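Local coordinates for sugar ABC transporter, periplasmic sugar-binding protein (Caulobacter crescentus, PDB 4IRX) that binds myo-inositol as a periplasmic receptor and probably hands it to an ABC transporter for uptake into the cell, at residues Ala35-Lys40 / Thr257-Ala262; Asn48-Gln53 / Ser75-Gly80; Lys126-Gly131 / Pro195-Cys200. One frame throughout, in Å; residues are numbered along the deposited sequence. Where two conformers were deposited one is given.

How the contacts relate
The three contacts divide between the two alpha/beta lobes of a solute-binding protein, each involving the start or end of a helix. Contacts 1 and 2 belong to the lobe whose sheet includes strands 10-15 and 67-70 and involve helices that lie on opposite faces of that sheet, their centres 24 Å apart. Contact 3 lies in the other lobe, its centre 42 Å from that of contact 1 and 35 Å from that of contact 2. Myo-inositol sits between the lobes. The side chain of Gln-53 is about 12 Å from the bound myo-inositol. Strand 197-200 of contact 3 runs on to pocket residues Leu-201 and Asn-202, though Tyr-128 touches the other end of that strand.

Contact 1. Residues Ala35-Lys40 / Thr257-Ala262; sequences AKLGVK and TALRQA
Leu-37 and Leu-259 meet as the centre of an apolar contact between the end of helix 21-37, with the loop after it, and helix 251-268; Val-39 and the aliphatic part of Arg-260 join them. The two leucines slide past each other in opposite directions, with CD1 of Leu-37 4.0 Å from CG of Leu-259. That same Leu-37 CD1 lies 4.0 Å from CG of Arg-260, whose side chain crosses it at about a right angle. Val-39 approaches differently, tip to tip: its CG1 is 4.0 Å from CD2 of Leu-259 and 4.2 Å from CD1, so one valine methyl meets both leucine methyls. Leu-259 presents this forked end because its CG stands opposite the backbone N (chi1 -168°).

Charged groups lie at the outer side. Arg-260 runs on, extended, beyond Leu-37, and its NE forms a salt bridge with Glu-33 of helix 21-37, while Lys-36 is paired with Asp-32.

The backbone contributes a Schellman motif. Gly-38 takes a positive phi (67°), and its N bonds to Ala-35 O at 3.0 Å, turning the chain so that Leu-37 before it and Val-39 after it both aim at helix 251-268. Leu-259 also rests on Val-11 and Ile-69 of the sheet. The arrangement is that of a beta-alpha-beta unit, strand 10-15, helix 21-37 and strand 40-45, with a second helix packed beside its crossover helix on the same sheet face.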
ATOM      1  N   ALA A  35       9.928  20.323  -4.167  1.00  9.50           N
ATOM      2  CA  ALA A  35      10.864  21.430  -4.030  1.00 10.65           C
ATOM      3  C   ALA A  35      11.967  21.331  -5.082  1.00 13.11           C
ATOM      4  O   ALA A  35      12.212  22.283  -5.835  1.00 14.33           O
ATOM      5  CB  ALA A  35      11.458  21.452  -2.622  1.00  9.86           C
ATOM      6  N   LYS A  36      12.597  20.164  -5.173  1.00 12.03           N
ATOM      7  CA  LYS A  36      13.673  19.954  -6.144  1.00 11.25           C
ATOM      8  C   LYS A  36      13.261  20.197  -7.585  1.00 11.92           C
ATOM      9  O   LYS A  36      14.070  20.635  -8.415  1.00 15.86           O
ATOM     10  CB  LYS A  36      14.193  18.541  -6.056  1.00 13.35           C
ATOM     11  CG  LYS A  36      15.006  18.270  -4.830  1.00 12.53           C
ATOM     12  CD  LYS A  36      15.156  16.775  -4.677  1.00 13.60           C
ATOM     13  CE  LYS A  36      16.246  16.467  -3.688  1.00 14.94           C
ATOM     14  NZ  LYS A  36      16.176  15.038  -3.316  1.00 14.90           N
ATOM     15  N   LEU A  37      12.008  19.901  -7.905  1.00 10.50           N
ATOM     16  CA  LEU A  37      11.540  20.049  -9.277  1.00 13.30           C
ATOM     17  C   LEU A  37      10.969  21.446  -9.544  1.00 12.16           C
ATOM     18  O   LEU A  37      10.561  21.726 -10.671  1.00 14.28           O
ATOM     19  CB  LEU A  37      10.494  18.974  -9.609  1.00 14.06           C
ATOM     20  CG  LEU A  37      11.044  17.568  -9.554  1.00 11.54           C
ATOM     21  CD1 LEU A  37       9.919  16.575  -9.847  1.00 14.30           C
ATOM     22  CD2 LEU A  37      12.188  17.422 -10.546  1.00 15.97           C
ATOM     23  N   GLY A  38      10.896  22.286  -8.516  1.00 12.81           N
ATOM     24  CA  GLY A  38      10.327  23.612  -8.666  1.00 12.78           C
ATOM     25  C   GLY A  38       8.853  23.585  -8.968  1.00 13.09           C
ATOM     26  O   GLY A  38       8.342  24.442  -9.687  1.00 13.62           O
ATOM     27  N   VAL A  39       8.146  22.603  -8.420  1.00 11.78           N
ATOM     28  CA  VAL A  39       6.710  22.503  -8.636  1.00 14.77           C
ATOM     29  C   VAL A  39       5.970  22.646  -7.320  1.00 12.89           C
ATOM     30  O   VAL A  39       6.367  22.081  -6.291  1.00 14.78           O
ATOM     31  CB  VAL A  39       6.343  21.176  -9.397  1.00 13.67           C
ATOM     32  CG1 VAL A  39       6.605  19.918  -8.564  1.00 15.78           C
ATOM     33  CG2 VAL A  39       4.905  21.191  -9.909  1.00 17.23           C
ATOM     34  N   LYS A  40       4.873  23.399  -7.336  1.00 12.71           N
ATOM     35  CA  LYS A  40       4.033  23.467  -6.152  1.00 15.50           C
ATOM     36  C   LYS A  40       3.108  22.265  -6.143  1.00 14.81           C
ATOM     37  O   LYS A  40       2.493  21.949  -7.164  1.00 14.76           O
ATOM     38  CB  LYS A  40       3.210  24.764  -6.138  1.00 16.08           C
ATOM     39  CG  LYS A  40       2.420  24.950  -4.843  1.00 24.15           C
ATOM     40  CD  LYS A  40       1.674  26.286  -4.805  1.00 28.13           C
ATOM     41  CE  LYS A  40       1.087  26.555  -3.420  1.00 28.07           C
ATOM     42  NZ  LYS A  40       0.365  27.878  -3.374  1.00 29.06           N
ATOM     43  N   THR A 257       8.566   9.212  -8.895  1.00  9.42           N
ATOM     44  CA  THR A 257       8.407   8.896 -10.308  1.00  9.10           C
ATOM     45  C   THR A 257       7.129   9.491 -10.860  1.00  9.87           C
ATOM     46  O   THR A 257       7.132  10.051 -11.970  1.00 10.47           O
ATOM     47  CB  THR A 257       8.452   7.383 -10.531  1.00  7.31           C
ATOM     48  OG1 THR A 257       9.722   6.869 -10.088  1.00  8.48           O
ATOM     49  CG2 THR A 257       8.220   7.029 -11.976  1.00  8.33           C
ATOM     50  N   ALA A 258       6.037   9.389 -10.106  1.00  8.18           N
ATOM     51  CA  ALA A 258       4.796  10.025 -10.565  1.00  7.78           C
ATOM     52  C   ALA A 258       4.949  11.540 -10.734  1.00  9.26           C
ATOM     53  O   ALA A 258       4.481  12.104 -11.726  1.00  8.79           O
ATOM     54  CB  ALA A 258       3.636   9.700  -9.615  1.00 10.47           C
ATOM     55  N   LEU A 259       5.596  12.194  -9.773  1.00  8.38           N
ATOM     56  CA  LEU A 259       5.777  13.632  -9.864  1.00  7.78           C
ATOM     57  C   LEU A 259       6.707  14.026 -11.003  1.00  8.35           C
ATOM     58  O   LEU A 259       6.460  15.019 -11.674  1.00 11.18           O
ATOM     59  CB  LEU A 259       6.268  14.203  -8.531  1.00 10.75           C
ATOM     60  CG  LEU A 259       6.213  15.718  -8.472  1.00  9.59           C
ATOM     61  CD1 LEU A 259       4.753  16.175  -8.571  1.00 10.50           C
ATOM     62  CD2 LEU A 259       6.869  16.182  -7.164  1.00 12.48           C
ATOM     63  N   ARG A 260       7.779  13.264 -11.212  1.00  6.92           N
ATOM     64  CA  ARG A 260       8.695  13.528 -12.334  1.00  9.64           C
ATOM     65  C   ARG A 260       7.986  13.438 -13.670  1.00 10.29           C
ATOM     66  O   ARG A 260       8.170  14.302 -14.533  1.00  9.65           O
ATOM     67  CB  ARG A 260       9.909  12.594 -12.292  1.00  8.19           C
ATOM     68  CG  ARG A 260      10.863  12.865 -11.150  1.00  8.18           C
ATOM     69  CD  ARG A 260      11.729  11.650 -10.871  1.00  9.55           C
ATOM     70  NE  ARG A 260      12.524  11.911  -9.686  1.00  8.03           N
ATOM     71  CZ  ARG A 260      13.316  11.041  -9.092  1.00  7.26           C
ATOM     72  NH1 ARG A 260      13.417   9.789  -9.532  1.00 10.96           N
ATOM     73  NH2 ARG A 260      13.992  11.429  -8.007  1.00  9.92           N
ATOM     74  N   GLN A 261       7.162  12.410 -13.837  1.00  9.18           N
ATOM     75  CA  GLN A 261       6.342  12.318 -15.036  1.00  8.37           C
ATOM     76  C   GLN A 261       5.383  13.497 -15.153  1.00  9.56           C
ATOM     77  O   GLN A 261       5.230  14.051 -16.235  1.00 11.06           O
ATOM     78  CB  GLN A 261       5.550  11.014 -15.037  1.00  9.39           C
ATOM     79  CG  GLN A 261       6.388   9.741 -15.215  1.00 11.26           C
ATOM     80  CD  GLN A 261       5.524   8.591 -15.691  1.00 16.27           C
ATOM     81  OE1 GLN A 261       4.625   8.795 -16.511  1.00 18.27           O
ATOM     82  NE2 GLN A 261       5.749   7.399 -15.159  1.00 18.84           N
ATOM     83  N   ALA A 262       4.747  13.884 -14.052  1.00  9.23           N
ATOM     84  CA  ALA A 262       3.829  15.027 -14.090  1.00 10.86           C
ATOM     85  C   ALA A 262       4.523  16.307 -14.565  1.00 12.03           C
ATOM     86  O   ALA A 262       3.964  17.057 -15.362  1.00 11.12           O
ATOM     87  CB  ALA A 262       3.207  15.234 -12.715  1.00  9.30           C
TER

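Contact 2. Residues Asn48-Gln53 / Ser75-Gly80; sequences NNSSKQ and SKALAG
Gln-53 and Leu-78 cross at about a right angle, and the amide oxygen of the glutamine comes nearest to the leucine. Gln-53 OE1 lies 3.6 Å from CG of Leu-78 and 3.7 Å from CD2, while farther back along the chain Gln-53 CG is 4.1 Å from Leu-78 CD1. Ser-50, one helical turn earlier, adds a looser apolar touch, its CB 4.3 Å from CD2 of Leu-78.

Leu-78 offers OE1 no hydrogen bond, and the next shell supplies it. Gln-53 OE1 accepts from the backbone N of Thr-73, and NE2 reaches both Ser-14 OG and Ala-71 O, so the amide is held at both its ends and its flip is fixed. With CG opposite the backbone N (chi1 -169°) and the chain extended beyond it, the group reaches from the helix to these partners. Leu-78 is enclosed further by Pro-72, Ile-54 and Leu-57.

Outward again, each backbone is set by its own device. Asn-49 is the N-cap of helix 50-62: its OD1 accepts from Lys-52 N at 3.1 Å, the donor lying well above the carbonyl plane, with a weak second bond from Ser-51 N. In residues 75-80, a type I turn from Lys-76 to Ala-79 leads into helix 79-87, and Asp-74 OD1 accepts from Ala-77 N. Ser-75 OG bonds to Ser-144 N of the other lobe, between pocket residues Ser-143 and Ser-145. The first turn of one helix thus packs on the turn that leads into another, beside the interlobe cleft of a type I periplasmic binding protein.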
ATOM      1  N   ASN A  48     -10.384   8.728   3.587  1.00 15.66           N
ATOM      2  CA  ASN A  48     -11.023   7.452   3.258  1.00 15.66           C
ATOM      3  C   ASN A  48     -12.468   7.565   2.787  1.00 24.20           C
ATOM      4  O   ASN A  48     -13.290   6.693   3.074  1.00 23.04           O
ATOM      5  CB  ASN A  48     -10.975   6.480   4.451  1.00 16.16           C
ATOM      6  CG  ASN A  48     -11.182   5.036   4.028  1.00 23.13           C
ATOM      7  OD1 ASN A  48     -10.649   4.602   3.013  1.00 27.01           O
ATOM      8  ND2 ASN A  48     -11.983   4.284   4.801  1.00 26.79           N
ATOM      9  N   ASN A  49     -12.779   8.640   2.085  1.00 15.25           N
ATOM     10  CA  ASN A  49     -14.136   8.885   1.616  1.00 18.75           C
ATOM     11  C   ASN A  49     -14.110   9.128   0.115  1.00 20.14           C
ATOM     12  O   ASN A  49     -13.600  10.144  -0.337  1.00 17.84           O
ATOM     13  CB  ASN A  49     -14.691  10.095   2.366  1.00 19.28           C
ATOM     14  CG  ASN A  49     -16.124  10.438   1.988  1.00 24.30           C
ATOM     15  OD1 ASN A  49     -16.549  10.288   0.841  1.00 20.34           O
ATOM     16  ND2 ASN A  49     -16.880  10.901   2.970  1.00 34.00           N
ATOM     17  N   SER A  50     -14.660   8.193  -0.655  1.00 18.74           N
ATOM     18  CA  SER A  50     -14.606   8.268  -2.113  0.60 20.70           C
ATOM     19  C   SER A  50     -15.352   9.480  -2.648  1.00 24.88           C
ATOM     20  O   SER A  50     -14.944  10.078  -3.637  1.00 17.81           O
ATOM     21  CB  SER A  50     -15.163   6.995  -2.750  0.60 21.88           C
ATOM     22  OG  SER A  50     -14.423   5.861  -2.349  0.60 27.70           O
ATOM     23  N   SER A  51     -16.445   9.843  -1.987  1.00 18.45           N
ATOM     24  CA  SER A  51     -17.218  10.989  -2.429  1.00 18.54           C
ATOM     25  C   SER A  51     -16.414  12.272  -2.285  1.00 21.05           C
ATOM     26  O   SER A  51     -16.434  13.107  -3.182  1.00 18.69           O
ATOM     27  CB  SER A  51     -18.549  11.085  -1.659  1.00 22.79           C
ATOM     28  OG  SER A  51     -19.356   9.966  -1.957  1.00 29.43           O
ATOM     29  N   LYS A  52     -15.681  12.409  -1.181  1.00 18.79           N
ATOM     30  CA  LYS A  52     -14.852  13.588  -0.962  1.00 17.26           C
ATOM     31  C   LYS A  52     -13.726  13.631  -1.997  1.00 15.85           C
ATOM     32  O   LYS A  52     -13.396  14.691  -2.550  1.00 17.11           O
ATOM     33  CB  LYS A  52     -14.263  13.619   0.453  1.00 19.98           C
ATOM     34  CG  LYS A  52     -13.418  14.851   0.706  1.00 20.16           C
ATOM     35  CD  LYS A  52     -12.905  14.924   2.132  1.00 21.05           C
ATOM     36  CE  LYS A  52     -12.185  16.229   2.357  1.00 29.38           C
ATOM     37  NZ  LYS A  52     -11.006  16.327   1.443  1.00 31.80           N
ATOM     38  N   GLN A  53     -13.108  12.485  -2.231  1.00 14.57           N
ATOM     39  CA  GLN A  53     -12.012  12.442  -3.192  1.00 12.81           C
ATOM     40  C   GLN A  53     -12.508  12.858  -4.588  1.00 18.29           C
ATOM     41  O   GLN A  53     -11.857  13.650  -5.270  1.00 16.16           O
ATOM     42  CB  GLN A  53     -11.412  11.034  -3.260  1.00 11.23           C
ATOM     43  CG  GLN A  53     -10.101  11.001  -4.037  1.00 10.44           C
ATOM     44  CD  GLN A  53      -9.342   9.714  -3.844  1.00 13.17           C
ATOM     45  OE1 GLN A  53      -9.923   8.614  -3.895  1.00 13.97           O
ATOM     46  NE2 GLN A  53      -8.035   9.833  -3.609  1.00 11.36           N
ATOM     47  N   SER A  75     -10.299   1.597  -6.195  1.00 13.48           N
ATOM     48  CA  SER A  75      -9.757   1.574  -7.548  1.00 13.00           C
ATOM     49  C   SER A  75     -10.825   1.620  -8.635  1.00 17.08           C
ATOM     50  O   SER A  75     -10.629   2.259  -9.677  1.00 18.06           O
ATOM     51  CB  SER A  75      -8.836   0.371  -7.749  1.00 14.35           C
ATOM     52  OG  SER A  75      -7.618   0.522  -7.007  1.00 12.83           O
ATOM     53  N   LYS A  76     -11.965   0.974  -8.396  1.00 16.59           N
ATOM     54  CA  LYS A  76     -13.069   1.013  -9.357  1.00 18.64           C
ATOM     55  C   LYS A  76     -13.931   2.248  -9.214  1.00 13.36           C
ATOM     56  O   LYS A  76     -14.404   2.787 -10.226  1.00 15.94           O
ATOM     57  CB  LYS A  76     -13.962  -0.219  -9.194  1.00 20.86           C
ATOM     58  CG  LYS A  76     -13.291  -1.541  -9.454  1.00 35.15           C
ATOM     59  CD  LYS A  76     -12.840  -1.651 -10.892  1.00 44.38           C
ATOM     60  CE  LYS A  76     -12.398  -3.072 -11.209  1.00 52.00           C
ATOM     61  NZ  LYS A  76     -13.486  -4.030 -10.887  1.00 50.03           N
ATOM     62  N   ALA A  77     -14.146   2.705  -7.985  1.00 15.73           N
ATOM     63  CA  ALA A  77     -15.062   3.811  -7.714  1.00 15.93           C
ATOM     64  C   ALA A  77     -14.584   5.154  -8.264  1.00 20.56           C
ATOM     65  O   ALA A  77     -15.374   6.051  -8.517  1.00 18.52           O
ATOM     66  CB  ALA A  77     -15.352   3.926  -6.217  1.00 21.30           C
ATOM     67  N   LEU A  78     -13.286   5.273  -8.493  1.00 12.19           N
ATOM     68  CA  LEU A  78     -12.725   6.520  -8.991  1.00 11.84           C
ATOM     69  C   LEU A  78     -12.580   6.546 -10.512  1.00 14.46           C
ATOM     70  O   LEU A  78     -12.090   7.525 -11.073  1.00 15.59           O
ATOM     71  CB  LEU A  78     -11.370   6.782  -8.319  1.00 14.30           C
ATOM     72  CG  LEU A  78     -11.418   7.591  -7.012  1.00 15.96           C
ATOM     73  CD1 LEU A  78     -11.669   9.045  -7.324  1.00 16.46           C
ATOM     74  CD2 LEU A  78     -12.467   7.065  -6.053  1.00 15.61           C
ATOM     75  N   ALA A  79     -12.992   5.472 -11.183  1.00 17.07           N
ATOM     76  CA  ALA A  79     -12.836   5.376 -12.634  1.00 18.30           C
ATOM     77  C   ALA A  79     -13.645   6.451 -13.370  1.00 19.76           C
ATOM     78  O   ALA A  79     -13.181   7.040 -14.349  1.00 18.43           O
ATOM     79  CB  ALA A  79     -13.210   3.984 -13.128  1.00 18.24           C
ATOM     80  N   GLY A  80     -14.840   6.737 -12.870  1.00 17.77           N
ATOM     81  CA  GLY A  80     -15.692   7.760 -13.460  1.00 17.05           C
ATOM     82  C   GLY A  80     -15.086   9.153 -13.364  1.00 19.39           C
ATOM     83  O   GLY A  80     -15.087   9.922 -14.339  1.00 18.88           O
TER

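Contact 3. Residues Lys126-Gly131 / Pro195-Cys200; sequences KTYPAG and PDVILC
Tyr-128 meets Asp-196 and Val-197 obliquely, where the latter's strand begins. From CB the side chain is directed by a chi1 of -68°, which sets CG beside the backbone N and sends the ring toward strand 197-200. Along one flank CD1 is 4.2 Å from CG2 of Val-197, and the approach tightens to 3.5 Å at CE1, the closest apolar touch of the contact. Along the other flank CE2 lies 3.9 Å from CB of Asp-196. CZ, where the flanks rejoin, stands within 4.0 Å of both Asp-196 CB and Val-197 CG2. The carboxylate plane is turned 42° from that of the ring.

At the tip, Tyr-128 OH donates to a water 2.9 Å away, and this water in turn donates to OD1 of Asp-196 at 2.7 Å. The other oxygen, OD2, accepts from the backbone N of Arg-133 on the adjacent strand, which secures the carboxylate that the water bridges. A phenylalanine in place of Tyr-128 would probably leave the bridging water without its phenolic donor and the Asp-196 carboxylate without its water-mediated link to the ring. Hydrocarbon packing therefore places the ring, while a water relay from Tyr-128 OH and the Arg-133 N-H each supply a donor to one carboxylate; together they join the residue that follows helix 113-127 to the start of strand 197-200, a pattern consistent with an ionised aspartate.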
ATOM      1  N   LYS A 126       8.394 -22.102   1.726  1.00  9.61           N
ATOM      2  CA  LYS A 126       9.789 -22.486   1.942  1.00 10.97           C
ATOM      3  C   LYS A 126      10.051 -22.810   3.412  1.00 13.80           C
ATOM      4  O   LYS A 126      10.789 -23.747   3.742  1.00 13.52           O
ATOM      5  CB  LYS A 126      10.730 -21.379   1.462  1.00 17.45           C
ATOM      6  CG  LYS A 126      12.173 -21.546   1.931  1.00 18.61           C
ATOM      7  CD  LYS A 126      13.068 -20.484   1.312  1.00 34.86           C
ATOM      8  CE  LYS A 126      14.479 -20.554   1.872  1.00 47.05           C
ATOM      9  NZ  LYS A 126      15.327 -19.446   1.340  1.00 46.96           N
ATOM     10  N   THR A 127       9.434 -22.035   4.297  1.00 11.17           N
ATOM     11  CA  THR A 127       9.674 -22.130   5.734  1.00 11.52           C
ATOM     12  C   THR A 127       8.922 -23.291   6.375  1.00 10.54           C
ATOM     13  O   THR A 127       9.353 -23.842   7.388  1.00 11.52           O
ATOM     14  CB  THR A 127       9.295 -20.777   6.400  1.00 12.14           C
ATOM     15  OG1 THR A 127      10.115 -19.755   5.821  1.00 13.70           O
ATOM     16  CG2 THR A 127       9.492 -20.799   7.917  1.00 15.49           C
ATOM     17  N   TYR A 128       7.807 -23.689   5.764  1.00 10.63           N
ATOM     18  CA  TYR A 128       6.982 -24.765   6.291  1.00 10.05           C
ATOM     19  C   TYR A 128       6.760 -25.838   5.237  1.00 12.63           C
ATOM     20  O   TYR A 128       5.663 -25.972   4.710  1.00 11.33           O
ATOM     21  CB  TYR A 128       5.641 -24.201   6.779  1.00 10.93           C
ATOM     22  CG  TYR A 128       5.762 -23.313   7.999  1.00 13.03           C
ATOM     23  CD1 TYR A 128       5.981 -21.948   7.875  1.00 12.89           C
ATOM     24  CD2 TYR A 128       5.684 -23.850   9.273  1.00 13.22           C
ATOM     25  CE1 TYR A 128       6.079 -21.129   8.994  1.00 14.03           C
ATOM     26  CE2 TYR A 128       5.792 -23.040  10.400  1.00 14.40           C
ATOM     27  CZ  TYR A 128       5.987 -21.686  10.238  1.00 14.99           C
ATOM     28  OH  TYR A 128       6.097 -20.881  11.355  1.00 17.08           O
ATOM     29  N   PRO A 129       7.809 -26.602   4.897  1.00 11.05           N
ATOM     30  CA  PRO A 129       7.610 -27.479   3.732  1.00 12.86           C
ATOM     31  C   PRO A 129       6.626 -28.618   3.924  1.00 14.50           C
ATOM     32  O   PRO A 129       6.242 -29.216   2.911  1.00 15.87           O
ATOM     33  CB  PRO A 129       9.020 -27.998   3.402  1.00 17.74           C
ATOM     34  CG  PRO A 129       9.873 -27.645   4.571  1.00 20.38           C
ATOM     35  CD  PRO A 129       9.217 -26.503   5.316  1.00 13.17           C
ATOM     36  N   ALA A 130       6.227 -28.923   5.158  1.00 10.79           N
ATOM     37  CA  ALA A 130       5.206 -29.945   5.414  1.00 11.46           C
ATOM     38  C   ALA A 130       3.800 -29.348   5.575  1.00 13.64           C
ATOM     39  O   ALA A 130       2.839 -30.064   5.901  1.00 15.88           O
ATOM     40  CB  ALA A 130       5.565 -30.767   6.659  1.00 14.47           C
ATOM     41  N   GLY A 131       3.680 -28.045   5.392  1.00  9.36           N
ATOM     42  CA  GLY A 131       2.392 -27.384   5.527  1.00  9.75           C
ATOM     43  C   GLY A 131       2.357 -26.417   6.703  1.00  9.90           C
ATOM     44  O   GLY A 131       3.250 -26.403   7.550  1.00 10.15           O
ATOM     45  N   PRO A 195      -2.498 -20.449  14.732  1.00 10.46           N
ATOM     46  CA  PRO A 195      -1.889 -20.439  13.406  1.00 11.54           C
ATOM     47  C   PRO A 195      -0.378 -20.432  13.508  1.00 11.22           C
ATOM     48  O   PRO A 195       0.228 -19.991  14.504  1.00 13.32           O
ATOM     49  CB  PRO A 195      -2.372 -19.110  12.807  1.00 14.32           C
ATOM     50  CG  PRO A 195      -2.553 -18.218  14.031  1.00 14.66           C
ATOM     51  CD  PRO A 195      -3.068 -19.136  15.107  1.00 13.90           C
ATOM     52  N   ASP A 196       0.252 -20.901  12.447  1.00  8.73           N
ATOM     53  CA  ASP A 196       1.693 -20.796  12.332  1.00 10.33           C
ATOM     54  C   ASP A 196       2.148 -19.418  11.879  1.00  8.62           C
ATOM     55  O   ASP A 196       3.183 -18.920  12.285  1.00  9.46           O
ATOM     56  CB  ASP A 196       2.201 -21.828  11.313  1.00 11.18           C
ATOM     57  CG  ASP A 196       1.999 -23.234  11.785  1.00 12.86           C
ATOM     58  OD1 ASP A 196       2.699 -23.594  12.754  1.00 13.82           O
ATOM     59  OD2 ASP A 196       1.149 -23.979  11.227  1.00 11.97           O
ATOM     60  N   VAL A 197       1.370 -18.810  10.991  1.00  8.66           N
ATOM     61  CA  VAL A 197       1.760 -17.574  10.339  1.00  8.23           C
ATOM     62  C   VAL A 197       0.546 -16.674  10.215  1.00  8.68           C
ATOM     63  O   VAL A 197      -0.541 -17.136   9.880  1.00 10.04           O
ATOM     64  CB  VAL A 197       2.318 -17.829   8.918  1.00 10.06           C
ATOM     65  CG1 VAL A 197       2.664 -16.490   8.179  1.00 13.56           C
ATOM     66  CG2 VAL A 197       3.506 -18.772   8.970  1.00 12.69           C
ATOM     67  N   ILE A 198       0.742 -15.402  10.545  1.00  8.71           N
ATOM     68  CA  ILE A 198      -0.240 -14.354  10.269  1.00  7.93           C
ATOM     69  C   ILE A 198       0.402 -13.440   9.213  1.00 10.49           C
ATOM     70  O   ILE A 198       1.372 -12.709   9.484  1.00 11.63           O
ATOM     71  CB  ILE A 198      -0.580 -13.548  11.546  1.00  8.98           C
ATOM     72  CG1 ILE A 198      -1.001 -14.497  12.659  1.00 11.66           C
ATOM     73  CG2 ILE A 198      -1.721 -12.601  11.261  1.00 12.25           C
ATOM     74  CD1 ILE A 198      -1.284 -13.822  13.993  1.00 13.05           C
ATOM     75  N   LEU A 199      -0.151 -13.484   8.010  1.00  9.63           N
ATOM     76  CA  LEU A 199       0.296 -12.625   6.917  1.00 10.05           C
ATOM     77  C   LEU A 199      -0.536 -11.356   6.922  1.00  8.48           C
ATOM     78  O   LEU A 199      -1.753 -11.400   6.700  1.00 10.57           O
ATOM     79  CB  LEU A 199       0.130 -13.340   5.563  1.00 11.89           C
ATOM     80  CG  LEU A 199       0.957 -14.588   5.258  1.00 15.00           C
ATOM     81  CD1 LEU A 199       0.740 -15.063   3.830  1.00 12.52           C
ATOM     82  CD2 LEU A 199       2.448 -14.317   5.475  1.00 15.57           C
ATOM     83  N   CYS A 200       0.109 -10.231   7.213  1.00  9.12           N
ATOM     84  CA  CYS A 200      -0.578  -8.953   7.307  1.00 12.09           C
ATOM     85  C   CYS A 200      -0.160  -8.089   6.139  1.00 10.94           C
ATOM     86  O   CYS A 200       1.035  -7.921   5.880  1.00 12.93           O
ATOM     87  CB  CYS A 200      -0.205  -8.254   8.606  1.00  9.96           C
ATOM     88  SG  CYS A 200      -0.694  -9.163  10.060  1.00 13.18           S
TER
HETATM   89  O   HOH W   1       4.846 -22.169  13.649  1.00 20.65           O